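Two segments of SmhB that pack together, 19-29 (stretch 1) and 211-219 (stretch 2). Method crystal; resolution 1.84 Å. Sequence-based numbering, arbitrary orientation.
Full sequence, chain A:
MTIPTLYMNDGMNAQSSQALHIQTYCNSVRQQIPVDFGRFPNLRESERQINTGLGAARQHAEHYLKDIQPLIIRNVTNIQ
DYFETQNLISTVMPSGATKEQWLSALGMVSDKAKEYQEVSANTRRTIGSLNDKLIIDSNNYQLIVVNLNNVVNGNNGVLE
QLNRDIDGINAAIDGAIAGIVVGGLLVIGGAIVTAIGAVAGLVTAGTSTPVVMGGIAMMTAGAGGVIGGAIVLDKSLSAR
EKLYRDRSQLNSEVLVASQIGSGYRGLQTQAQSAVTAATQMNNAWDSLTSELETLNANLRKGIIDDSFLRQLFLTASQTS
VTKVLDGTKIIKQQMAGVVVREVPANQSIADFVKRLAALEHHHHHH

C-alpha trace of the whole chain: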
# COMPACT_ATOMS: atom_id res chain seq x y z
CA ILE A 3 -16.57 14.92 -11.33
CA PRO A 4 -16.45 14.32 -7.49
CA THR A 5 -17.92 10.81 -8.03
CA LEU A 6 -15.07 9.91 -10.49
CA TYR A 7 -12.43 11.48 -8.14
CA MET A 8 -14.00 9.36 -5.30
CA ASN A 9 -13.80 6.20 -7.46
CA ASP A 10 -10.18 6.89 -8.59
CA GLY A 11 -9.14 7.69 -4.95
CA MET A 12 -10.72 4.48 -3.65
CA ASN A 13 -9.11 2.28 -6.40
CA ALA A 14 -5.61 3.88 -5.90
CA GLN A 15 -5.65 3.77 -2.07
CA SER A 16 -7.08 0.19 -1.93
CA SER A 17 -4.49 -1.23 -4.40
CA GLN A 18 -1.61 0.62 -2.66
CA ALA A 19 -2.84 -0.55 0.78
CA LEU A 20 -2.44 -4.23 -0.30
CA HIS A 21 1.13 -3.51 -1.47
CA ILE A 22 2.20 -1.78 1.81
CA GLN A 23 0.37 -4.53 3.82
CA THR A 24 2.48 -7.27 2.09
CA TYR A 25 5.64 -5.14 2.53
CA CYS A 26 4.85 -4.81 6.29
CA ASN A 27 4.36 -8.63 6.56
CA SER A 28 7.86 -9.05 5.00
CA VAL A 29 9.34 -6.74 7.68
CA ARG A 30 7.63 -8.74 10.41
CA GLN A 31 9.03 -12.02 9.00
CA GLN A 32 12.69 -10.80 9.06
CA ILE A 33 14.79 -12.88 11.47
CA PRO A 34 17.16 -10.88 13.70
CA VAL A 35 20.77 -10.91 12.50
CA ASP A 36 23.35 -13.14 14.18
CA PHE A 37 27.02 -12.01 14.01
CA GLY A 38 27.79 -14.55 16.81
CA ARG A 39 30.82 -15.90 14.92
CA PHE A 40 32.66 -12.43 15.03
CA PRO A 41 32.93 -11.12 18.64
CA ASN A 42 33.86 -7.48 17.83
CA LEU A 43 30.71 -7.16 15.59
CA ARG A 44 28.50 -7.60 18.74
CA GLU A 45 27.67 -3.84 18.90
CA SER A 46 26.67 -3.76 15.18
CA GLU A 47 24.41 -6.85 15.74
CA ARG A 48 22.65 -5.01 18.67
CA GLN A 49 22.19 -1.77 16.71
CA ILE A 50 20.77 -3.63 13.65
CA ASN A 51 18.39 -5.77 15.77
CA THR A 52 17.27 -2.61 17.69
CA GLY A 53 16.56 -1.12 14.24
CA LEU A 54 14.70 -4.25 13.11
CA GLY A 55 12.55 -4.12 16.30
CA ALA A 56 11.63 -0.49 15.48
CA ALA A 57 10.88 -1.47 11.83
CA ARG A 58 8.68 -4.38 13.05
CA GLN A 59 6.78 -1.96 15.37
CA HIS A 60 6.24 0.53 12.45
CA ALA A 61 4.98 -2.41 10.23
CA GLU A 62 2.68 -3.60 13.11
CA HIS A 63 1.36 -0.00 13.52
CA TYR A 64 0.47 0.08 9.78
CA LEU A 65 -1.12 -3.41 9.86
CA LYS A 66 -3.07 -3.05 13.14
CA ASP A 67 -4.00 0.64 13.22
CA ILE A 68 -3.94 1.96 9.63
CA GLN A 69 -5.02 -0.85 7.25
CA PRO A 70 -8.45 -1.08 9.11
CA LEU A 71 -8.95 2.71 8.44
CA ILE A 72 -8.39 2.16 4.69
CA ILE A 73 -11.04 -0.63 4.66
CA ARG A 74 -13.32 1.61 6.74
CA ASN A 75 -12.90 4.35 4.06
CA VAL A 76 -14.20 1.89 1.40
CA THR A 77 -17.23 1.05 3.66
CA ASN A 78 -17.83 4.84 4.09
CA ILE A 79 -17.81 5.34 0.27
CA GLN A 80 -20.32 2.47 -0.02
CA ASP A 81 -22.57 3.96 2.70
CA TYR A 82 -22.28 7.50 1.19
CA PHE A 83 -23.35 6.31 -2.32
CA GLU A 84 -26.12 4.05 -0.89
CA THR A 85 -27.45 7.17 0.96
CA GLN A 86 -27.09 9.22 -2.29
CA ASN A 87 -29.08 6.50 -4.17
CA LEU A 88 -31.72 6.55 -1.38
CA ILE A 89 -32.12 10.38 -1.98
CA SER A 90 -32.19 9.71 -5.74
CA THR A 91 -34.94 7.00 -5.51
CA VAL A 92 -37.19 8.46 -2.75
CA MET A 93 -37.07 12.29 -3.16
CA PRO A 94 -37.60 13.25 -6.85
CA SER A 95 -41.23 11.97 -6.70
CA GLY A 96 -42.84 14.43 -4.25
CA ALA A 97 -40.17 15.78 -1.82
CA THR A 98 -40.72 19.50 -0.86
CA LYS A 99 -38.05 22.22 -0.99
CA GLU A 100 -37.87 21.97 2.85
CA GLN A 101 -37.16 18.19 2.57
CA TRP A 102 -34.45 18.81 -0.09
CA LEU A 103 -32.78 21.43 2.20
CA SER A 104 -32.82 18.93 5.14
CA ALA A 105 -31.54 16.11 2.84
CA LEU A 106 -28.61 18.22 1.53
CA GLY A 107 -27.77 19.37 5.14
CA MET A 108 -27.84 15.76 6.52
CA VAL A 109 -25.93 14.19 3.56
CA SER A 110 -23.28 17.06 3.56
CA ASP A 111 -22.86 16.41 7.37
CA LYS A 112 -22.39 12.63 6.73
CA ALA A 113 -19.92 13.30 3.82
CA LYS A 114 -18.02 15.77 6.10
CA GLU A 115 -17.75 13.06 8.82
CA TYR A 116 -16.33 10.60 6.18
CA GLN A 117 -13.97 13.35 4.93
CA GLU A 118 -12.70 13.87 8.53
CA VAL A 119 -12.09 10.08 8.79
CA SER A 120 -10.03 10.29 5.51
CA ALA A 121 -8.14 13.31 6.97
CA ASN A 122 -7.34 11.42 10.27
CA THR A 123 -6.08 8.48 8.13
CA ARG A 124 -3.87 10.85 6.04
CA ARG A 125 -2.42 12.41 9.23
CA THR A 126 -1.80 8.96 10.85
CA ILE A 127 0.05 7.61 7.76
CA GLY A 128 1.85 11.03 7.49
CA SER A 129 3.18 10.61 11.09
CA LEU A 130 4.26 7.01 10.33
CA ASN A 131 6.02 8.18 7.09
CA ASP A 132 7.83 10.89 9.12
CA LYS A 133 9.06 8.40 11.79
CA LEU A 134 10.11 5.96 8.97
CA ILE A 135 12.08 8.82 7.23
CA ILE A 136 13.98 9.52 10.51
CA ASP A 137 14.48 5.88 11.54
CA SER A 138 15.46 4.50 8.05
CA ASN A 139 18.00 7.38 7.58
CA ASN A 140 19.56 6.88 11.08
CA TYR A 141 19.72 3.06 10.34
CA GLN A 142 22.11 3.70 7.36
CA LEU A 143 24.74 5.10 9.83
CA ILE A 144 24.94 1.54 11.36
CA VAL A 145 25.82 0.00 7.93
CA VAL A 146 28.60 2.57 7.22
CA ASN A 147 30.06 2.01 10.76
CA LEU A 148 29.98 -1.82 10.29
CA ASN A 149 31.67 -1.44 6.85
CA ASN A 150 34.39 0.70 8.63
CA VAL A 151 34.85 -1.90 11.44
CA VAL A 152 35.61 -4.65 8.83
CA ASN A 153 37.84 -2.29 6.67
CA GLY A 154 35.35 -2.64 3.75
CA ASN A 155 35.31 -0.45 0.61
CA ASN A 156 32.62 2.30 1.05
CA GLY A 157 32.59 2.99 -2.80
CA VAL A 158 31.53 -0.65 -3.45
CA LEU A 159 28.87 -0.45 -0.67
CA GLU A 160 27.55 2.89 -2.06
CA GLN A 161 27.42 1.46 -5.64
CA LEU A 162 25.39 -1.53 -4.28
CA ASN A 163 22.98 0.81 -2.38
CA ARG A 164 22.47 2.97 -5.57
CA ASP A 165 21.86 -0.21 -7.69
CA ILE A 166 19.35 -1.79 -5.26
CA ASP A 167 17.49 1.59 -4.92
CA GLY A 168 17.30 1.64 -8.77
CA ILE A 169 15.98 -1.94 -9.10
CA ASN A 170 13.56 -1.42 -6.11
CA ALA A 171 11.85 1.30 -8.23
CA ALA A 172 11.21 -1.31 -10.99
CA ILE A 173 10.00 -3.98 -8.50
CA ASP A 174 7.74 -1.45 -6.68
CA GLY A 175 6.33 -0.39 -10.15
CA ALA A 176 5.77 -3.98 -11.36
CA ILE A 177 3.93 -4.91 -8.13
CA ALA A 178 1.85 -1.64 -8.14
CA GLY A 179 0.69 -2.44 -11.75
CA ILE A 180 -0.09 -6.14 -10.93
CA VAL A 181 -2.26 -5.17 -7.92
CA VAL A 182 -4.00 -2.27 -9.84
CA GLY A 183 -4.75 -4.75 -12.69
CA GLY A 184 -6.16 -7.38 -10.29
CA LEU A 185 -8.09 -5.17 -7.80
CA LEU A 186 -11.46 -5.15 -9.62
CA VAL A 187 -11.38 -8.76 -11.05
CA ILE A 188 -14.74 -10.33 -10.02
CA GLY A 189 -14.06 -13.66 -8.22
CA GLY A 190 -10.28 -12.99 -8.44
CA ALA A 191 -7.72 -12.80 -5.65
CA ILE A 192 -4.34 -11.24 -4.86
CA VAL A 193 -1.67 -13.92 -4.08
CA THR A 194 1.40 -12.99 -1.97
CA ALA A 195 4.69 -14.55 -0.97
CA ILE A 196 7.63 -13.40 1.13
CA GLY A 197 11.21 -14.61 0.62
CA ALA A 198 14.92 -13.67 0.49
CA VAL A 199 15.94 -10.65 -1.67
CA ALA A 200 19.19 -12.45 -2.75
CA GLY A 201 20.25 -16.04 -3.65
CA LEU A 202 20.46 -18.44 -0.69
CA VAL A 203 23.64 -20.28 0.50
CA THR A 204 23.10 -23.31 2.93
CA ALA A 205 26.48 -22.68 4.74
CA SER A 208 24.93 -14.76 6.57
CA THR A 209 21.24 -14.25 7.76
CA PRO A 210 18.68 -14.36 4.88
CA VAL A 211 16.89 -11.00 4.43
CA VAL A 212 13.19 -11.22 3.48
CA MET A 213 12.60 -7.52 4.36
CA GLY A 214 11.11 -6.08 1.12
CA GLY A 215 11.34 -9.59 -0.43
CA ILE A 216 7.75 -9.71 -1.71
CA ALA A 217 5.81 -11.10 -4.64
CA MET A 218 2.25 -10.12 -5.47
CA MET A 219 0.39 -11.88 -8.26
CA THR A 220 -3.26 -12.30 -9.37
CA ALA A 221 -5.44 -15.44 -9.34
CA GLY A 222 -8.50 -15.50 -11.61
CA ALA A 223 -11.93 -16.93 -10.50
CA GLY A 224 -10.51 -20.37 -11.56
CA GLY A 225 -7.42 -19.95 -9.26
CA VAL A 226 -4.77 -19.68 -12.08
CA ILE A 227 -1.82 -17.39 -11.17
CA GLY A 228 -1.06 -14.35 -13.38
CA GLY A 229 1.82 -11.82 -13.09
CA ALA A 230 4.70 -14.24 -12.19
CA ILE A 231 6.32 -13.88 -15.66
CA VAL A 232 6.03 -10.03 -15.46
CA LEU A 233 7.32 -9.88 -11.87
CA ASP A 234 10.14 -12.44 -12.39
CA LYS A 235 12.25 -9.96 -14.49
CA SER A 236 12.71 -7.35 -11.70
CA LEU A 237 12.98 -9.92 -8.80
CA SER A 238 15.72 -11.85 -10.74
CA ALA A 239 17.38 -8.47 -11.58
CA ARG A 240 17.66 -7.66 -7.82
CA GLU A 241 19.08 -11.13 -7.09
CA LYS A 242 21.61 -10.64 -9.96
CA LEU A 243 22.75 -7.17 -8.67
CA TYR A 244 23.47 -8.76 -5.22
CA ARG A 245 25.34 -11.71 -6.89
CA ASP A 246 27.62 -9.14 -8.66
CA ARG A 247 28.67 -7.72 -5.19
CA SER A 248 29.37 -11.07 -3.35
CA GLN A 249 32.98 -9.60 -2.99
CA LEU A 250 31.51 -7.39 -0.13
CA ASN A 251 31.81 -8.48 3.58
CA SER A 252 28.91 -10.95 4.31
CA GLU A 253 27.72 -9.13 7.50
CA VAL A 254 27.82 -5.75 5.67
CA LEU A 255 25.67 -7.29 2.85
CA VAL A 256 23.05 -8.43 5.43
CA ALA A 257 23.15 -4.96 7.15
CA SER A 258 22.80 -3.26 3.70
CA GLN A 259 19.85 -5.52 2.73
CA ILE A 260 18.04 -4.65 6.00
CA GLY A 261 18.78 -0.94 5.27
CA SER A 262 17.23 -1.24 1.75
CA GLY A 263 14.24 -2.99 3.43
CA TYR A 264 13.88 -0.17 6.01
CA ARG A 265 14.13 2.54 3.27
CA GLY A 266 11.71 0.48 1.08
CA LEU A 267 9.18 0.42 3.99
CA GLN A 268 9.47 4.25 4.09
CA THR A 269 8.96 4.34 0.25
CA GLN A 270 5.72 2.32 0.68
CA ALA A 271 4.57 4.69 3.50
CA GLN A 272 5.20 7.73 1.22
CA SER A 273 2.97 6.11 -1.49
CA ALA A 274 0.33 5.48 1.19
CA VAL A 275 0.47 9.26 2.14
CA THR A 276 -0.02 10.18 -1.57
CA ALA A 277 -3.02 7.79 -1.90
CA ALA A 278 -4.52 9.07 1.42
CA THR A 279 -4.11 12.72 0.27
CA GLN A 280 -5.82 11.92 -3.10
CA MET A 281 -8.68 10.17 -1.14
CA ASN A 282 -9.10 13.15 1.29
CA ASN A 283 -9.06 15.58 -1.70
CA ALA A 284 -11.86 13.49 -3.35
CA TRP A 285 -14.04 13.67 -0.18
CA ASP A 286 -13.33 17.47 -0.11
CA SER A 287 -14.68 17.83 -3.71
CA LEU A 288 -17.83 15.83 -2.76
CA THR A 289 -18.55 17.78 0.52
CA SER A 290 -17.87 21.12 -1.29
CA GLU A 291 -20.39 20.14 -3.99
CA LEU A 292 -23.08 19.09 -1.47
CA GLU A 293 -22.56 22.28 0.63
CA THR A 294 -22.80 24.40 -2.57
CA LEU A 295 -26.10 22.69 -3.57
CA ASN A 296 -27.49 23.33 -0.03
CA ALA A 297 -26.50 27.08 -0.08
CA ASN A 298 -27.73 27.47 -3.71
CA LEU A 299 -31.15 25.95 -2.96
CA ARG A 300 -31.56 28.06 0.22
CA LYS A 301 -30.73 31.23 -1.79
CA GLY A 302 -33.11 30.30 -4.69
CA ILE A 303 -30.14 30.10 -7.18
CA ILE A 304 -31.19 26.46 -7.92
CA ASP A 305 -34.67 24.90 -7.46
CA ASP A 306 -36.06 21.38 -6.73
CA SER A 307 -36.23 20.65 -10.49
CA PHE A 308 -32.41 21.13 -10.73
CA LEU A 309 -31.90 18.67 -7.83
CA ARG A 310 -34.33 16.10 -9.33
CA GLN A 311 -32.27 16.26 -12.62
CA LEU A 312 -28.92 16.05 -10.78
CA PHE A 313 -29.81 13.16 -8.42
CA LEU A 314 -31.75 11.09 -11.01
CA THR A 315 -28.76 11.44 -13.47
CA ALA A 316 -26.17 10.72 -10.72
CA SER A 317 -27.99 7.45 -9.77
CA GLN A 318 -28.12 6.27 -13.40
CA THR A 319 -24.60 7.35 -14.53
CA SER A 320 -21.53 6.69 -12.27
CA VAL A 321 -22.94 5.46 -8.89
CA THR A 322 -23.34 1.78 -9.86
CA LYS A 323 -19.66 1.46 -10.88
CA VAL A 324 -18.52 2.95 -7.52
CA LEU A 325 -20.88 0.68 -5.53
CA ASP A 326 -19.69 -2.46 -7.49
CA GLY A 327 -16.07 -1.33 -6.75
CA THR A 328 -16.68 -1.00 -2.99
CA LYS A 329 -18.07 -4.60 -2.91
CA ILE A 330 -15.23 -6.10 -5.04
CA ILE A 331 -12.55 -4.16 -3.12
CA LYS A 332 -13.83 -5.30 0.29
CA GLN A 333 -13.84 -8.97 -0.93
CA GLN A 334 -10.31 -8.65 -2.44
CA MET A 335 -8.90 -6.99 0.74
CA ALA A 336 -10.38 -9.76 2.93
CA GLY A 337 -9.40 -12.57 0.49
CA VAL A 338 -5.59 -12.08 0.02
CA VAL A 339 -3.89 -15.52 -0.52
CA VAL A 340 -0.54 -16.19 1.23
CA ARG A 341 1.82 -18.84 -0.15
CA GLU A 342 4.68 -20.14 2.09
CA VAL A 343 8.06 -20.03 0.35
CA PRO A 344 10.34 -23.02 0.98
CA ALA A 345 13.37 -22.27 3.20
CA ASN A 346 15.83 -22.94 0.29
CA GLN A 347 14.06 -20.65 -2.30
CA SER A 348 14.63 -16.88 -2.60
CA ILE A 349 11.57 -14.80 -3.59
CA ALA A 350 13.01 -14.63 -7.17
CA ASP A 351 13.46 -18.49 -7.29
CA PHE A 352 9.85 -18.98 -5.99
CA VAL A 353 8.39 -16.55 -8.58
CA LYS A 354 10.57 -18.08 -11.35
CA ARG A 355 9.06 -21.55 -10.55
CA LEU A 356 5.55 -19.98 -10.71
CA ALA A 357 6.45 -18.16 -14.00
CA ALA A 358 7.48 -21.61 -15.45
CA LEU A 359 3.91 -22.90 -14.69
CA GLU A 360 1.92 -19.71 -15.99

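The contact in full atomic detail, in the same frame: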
# COMPACT_ATOMS: atom_id res chain seq x y z
N ALA A 19 -2.73 -0.01 -0.57
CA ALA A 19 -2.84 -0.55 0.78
C ALA A 19 -2.44 -2.03 0.79
O ALA A 19 -1.80 -2.46 1.75
CB ALA A 19 -4.20 -0.30 1.36
N LEU A 20 -2.83 -2.80 -0.20
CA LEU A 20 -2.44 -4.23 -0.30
C LEU A 20 -0.94 -4.39 -0.49
O LEU A 20 -0.33 -5.31 0.09
CB LEU A 20 -3.19 -4.87 -1.45
CG LEU A 20 -4.69 -5.03 -1.21
CD1 LEU A 20 -5.31 -5.74 -2.36
CD2 LEU A 20 -4.98 -5.79 0.07
N HIS A 21 -0.34 -3.48 -1.22
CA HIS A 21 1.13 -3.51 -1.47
C HIS A 21 1.86 -3.22 -0.16
O HIS A 21 2.75 -4.00 0.26
CB HIS A 21 1.43 -2.49 -2.58
CG HIS A 21 2.84 -2.49 -3.07
ND1 HIS A 21 3.26 -1.69 -4.15
CD2 HIS A 21 3.90 -3.22 -2.68
CE1 HIS A 21 4.56 -1.91 -4.33
NE2 HIS A 21 4.97 -2.85 -3.43
N ILE A 22 1.55 -2.10 0.52
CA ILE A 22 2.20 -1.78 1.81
C ILE A 22 1.88 -2.86 2.85
O ILE A 22 2.78 -3.25 3.61
CB ILE A 22 1.93 -0.33 2.30
CG1 ILE A 22 2.70 -0.06 3.60
CG2 ILE A 22 0.45 -0.00 2.47
CD1 ILE A 22 2.74 1.41 4.00
N GLN A 23 0.67 -3.45 2.85
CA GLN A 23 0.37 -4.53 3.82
C GLN A 23 1.35 -5.72 3.63
O GLN A 23 1.98 -6.20 4.62
CB GLN A 23 -1.06 -5.04 3.62
CG GLN A 23 -1.37 -6.23 4.47
CD GLN A 23 -2.82 -6.64 4.29
OE1 GLN A 23 -3.21 -7.02 3.22
NE2 GLN A 23 -3.58 -6.62 5.36
N THR A 24 1.53 -6.16 2.40
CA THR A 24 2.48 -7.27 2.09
C THR A 24 3.90 -6.87 2.49
O THR A 24 4.61 -7.69 3.07
CB THR A 24 2.43 -7.64 0.61
OG1 THR A 24 1.07 -7.97 0.33
CG2 THR A 24 3.30 -8.83 0.29
N TYR A 25 4.31 -5.65 2.15
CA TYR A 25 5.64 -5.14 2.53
C TYR A 25 5.82 -5.25 4.04
O TYR A 25 6.90 -5.71 4.50
CB TYR A 25 5.87 -3.73 1.99
CG TYR A 25 7.34 -3.42 1.80
CD1 TYR A 25 8.16 -3.20 2.89
CD2 TYR A 25 7.89 -3.33 0.54
CE1 TYR A 25 9.52 -2.97 2.74
CE2 TYR A 25 9.25 -3.10 0.35
CZ TYR A 25 10.05 -2.90 1.45
OH TYR A 25 11.36 -2.67 1.21
N CYS A 26 4.83 -4.77 4.80
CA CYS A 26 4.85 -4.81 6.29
C CYS A 26 4.99 -6.26 6.78
O CYS A 26 5.71 -6.49 7.77
CB CYS A 26 3.60 -4.15 6.89
SG CYS A 26 3.65 -2.35 6.72
N ASN A 27 4.27 -7.19 6.17
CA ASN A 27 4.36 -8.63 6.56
C ASN A 27 5.81 -9.12 6.35
O ASN A 27 6.33 -9.94 7.19
CB ASN A 27 3.36 -9.50 5.78
CG ASN A 27 1.93 -9.26 6.19
OD1 ASN A 27 1.70 -8.93 7.32
ND2 ASN A 27 1.00 -9.52 5.29
N SER A 28 6.48 -8.63 5.32
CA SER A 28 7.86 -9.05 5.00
C SER A 28 8.81 -8.53 6.08
O SER A 28 9.75 -9.28 6.48
CB SER A 28 8.33 -8.66 3.63
OG SER A 28 8.73 -7.28 3.54
N VAL A 29 8.52 -7.35 6.61
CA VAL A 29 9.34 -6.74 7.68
C VAL A 29 9.16 -7.58 8.92
O VAL A 29 10.13 -7.83 9.60
CB VAL A 29 8.97 -5.26 7.91
CG1 VAL A 29 9.67 -4.65 9.13
CG2 VAL A 29 9.23 -4.44 6.68
N VAL A 211 17.68 -12.24 4.24
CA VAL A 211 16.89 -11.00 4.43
C VAL A 211 15.66 -11.08 3.54
O VAL A 211 15.79 -11.06 2.31
CB VAL A 211 17.75 -9.75 4.20
CG1 VAL A 211 16.95 -8.47 4.32
CG2 VAL A 211 18.90 -9.73 5.20
N VAL A 212 14.50 -11.16 4.17
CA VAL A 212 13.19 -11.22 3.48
C VAL A 212 12.55 -9.83 3.53
O VAL A 212 11.51 -9.65 2.98
CB VAL A 212 12.28 -12.31 4.08
CG1 VAL A 212 12.93 -13.67 4.06
CG2 VAL A 212 11.89 -12.01 5.52
N MET A 213 13.13 -8.88 4.23
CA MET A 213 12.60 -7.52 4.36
C MET A 213 12.59 -6.85 2.98
O MET A 213 13.64 -6.76 2.35
CB MET A 213 13.48 -6.70 5.29
CG MET A 213 12.76 -5.54 5.87
SD MET A 213 13.77 -4.66 7.12
CE MET A 213 14.52 -6.08 7.85
N GLY A 214 11.41 -6.55 2.49
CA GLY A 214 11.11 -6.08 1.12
C GLY A 214 11.23 -7.19 0.09
O GLY A 214 11.15 -6.89 -1.10
N GLY A 215 11.30 -8.45 0.51
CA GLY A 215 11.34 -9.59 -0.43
C GLY A 215 9.95 -10.11 -0.66
O GLY A 215 9.58 -11.07 0.02
N ILE A 216 9.19 -9.44 -1.51
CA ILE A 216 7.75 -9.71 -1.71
C ILE A 216 7.45 -10.00 -3.17
O ILE A 216 8.04 -9.39 -4.08
CB ILE A 216 6.85 -8.57 -1.18
CG1 ILE A 216 7.08 -7.24 -1.89
CG2 ILE A 216 7.05 -8.46 0.32
CD1 ILE A 216 6.02 -6.24 -1.61
N ALA A 217 6.48 -10.87 -3.35
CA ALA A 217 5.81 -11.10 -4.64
C ALA A 217 4.31 -10.91 -4.43
O ALA A 217 3.74 -11.36 -3.39
CB ALA A 217 6.13 -12.46 -5.16
N MET A 218 3.71 -10.21 -5.38
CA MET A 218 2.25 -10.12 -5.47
C MET A 218 1.86 -10.49 -6.91
O MET A 218 2.41 -9.96 -7.90
CB MET A 218 1.76 -8.73 -5.06
CG MET A 218 2.33 -8.25 -3.70
SD MET A 218 1.57 -6.74 -3.12
CE MET A 218 -0.09 -7.25 -2.71
N MET A 219 0.88 -11.35 -6.99
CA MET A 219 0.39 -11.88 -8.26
C MET A 219 -1.12 -11.90 -8.18
O MET A 219 -1.65 -11.61 -7.12
CB MET A 219 0.99 -13.27 -8.46
CG MET A 219 2.47 -13.17 -8.73
SD MET A 219 3.32 -14.64 -8.28
CE MET A 219 3.13 -14.58 -6.49

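Packing of helix 19-29 against the turn and strand of 211-219 in SmhB. The helix and strand 216-219 run roughly antiparallel, their N-to-C directions 147° apart and their axes 8.9 Å apart at closest approach. The gap narrows toward the turn: CA atoms of His-21 and Met-218 are 7.8 Å apart, those of Tyr-25 and Gly-214 5.7 Å, and those of Val-29 and Met-213 4.7 Å. Ile-216 and Met-218 fill the wider part, while the backbone of Gly-214 comes up to the helix nearer the turn. Along the strand, Ile-216 and Met-218 point toward the helix and Ala-217 between them points away, as expected of an extended chain.

Ile-216 is the main bump, with 84 Å² covered by the helix. Its hollow is lined by Thr-24, Ser-28, His-21 and Tyr-25. Ile-216 CG2 lies 3.6 Å from Ser-28 CB and 3.8 Å from Thr-24 CG2, whereas Ile-216 CD1 touches both rings, 3.8 Å from His-21 CD2 at the ring edge and 4.1 Å from Tyr-25 CD2. Met-218 (chi1 m, chi2 t, chi3 p) fills the next hollow, one helical turn back. Met-218 SD sits 3.7 Å from His-21 CA and 4.9 Å from the centroid of the His-21 ring, which it approaches obliquely. The terminal methyl packs on both backbone and side chain, Met-218 CE being 3.4 Å from Leu-20 O and 3.3 Å from Thr-24 OG1. Thr-24 OG1 is turned back on its own helix, donating to Leu-20 O (3.0 Å), so the methyl packs against a polar pair already joined.

At the narrow end the type II turn from Val-212 to Gly-215, closed by Gly-215 N to Val-212 O (2.8 Å), brings Gly-214, with no side chain, up to the helix. Gly-214 CA lies over one face of the Tyr-25 ring, 3.4 Å from Tyr-25 CZ. An ideal CB here would fall 2.4 Å from Tyr-25 OH, a clash, and the positive phi of 73° also favours glycine. Next to Gly-214, Ser-28, with chi1 p, makes the hydrogen bond that joins the two stretches: Gly-214 N donates to Ser-28 OG (3.0 Å, 151° at the hydrogen). Ser-28 OG in turn donates to Tyr-25 O (2.6 Å), relaying the turn's amide to the helix backbone. Ser-28 CB meanwhile packs 3.4 Å from Val-212 O. Beyond it, Val-29 CG2 rests 3.8 Å from Met-213 CG, an apolar contact at the far end of the helical stretch.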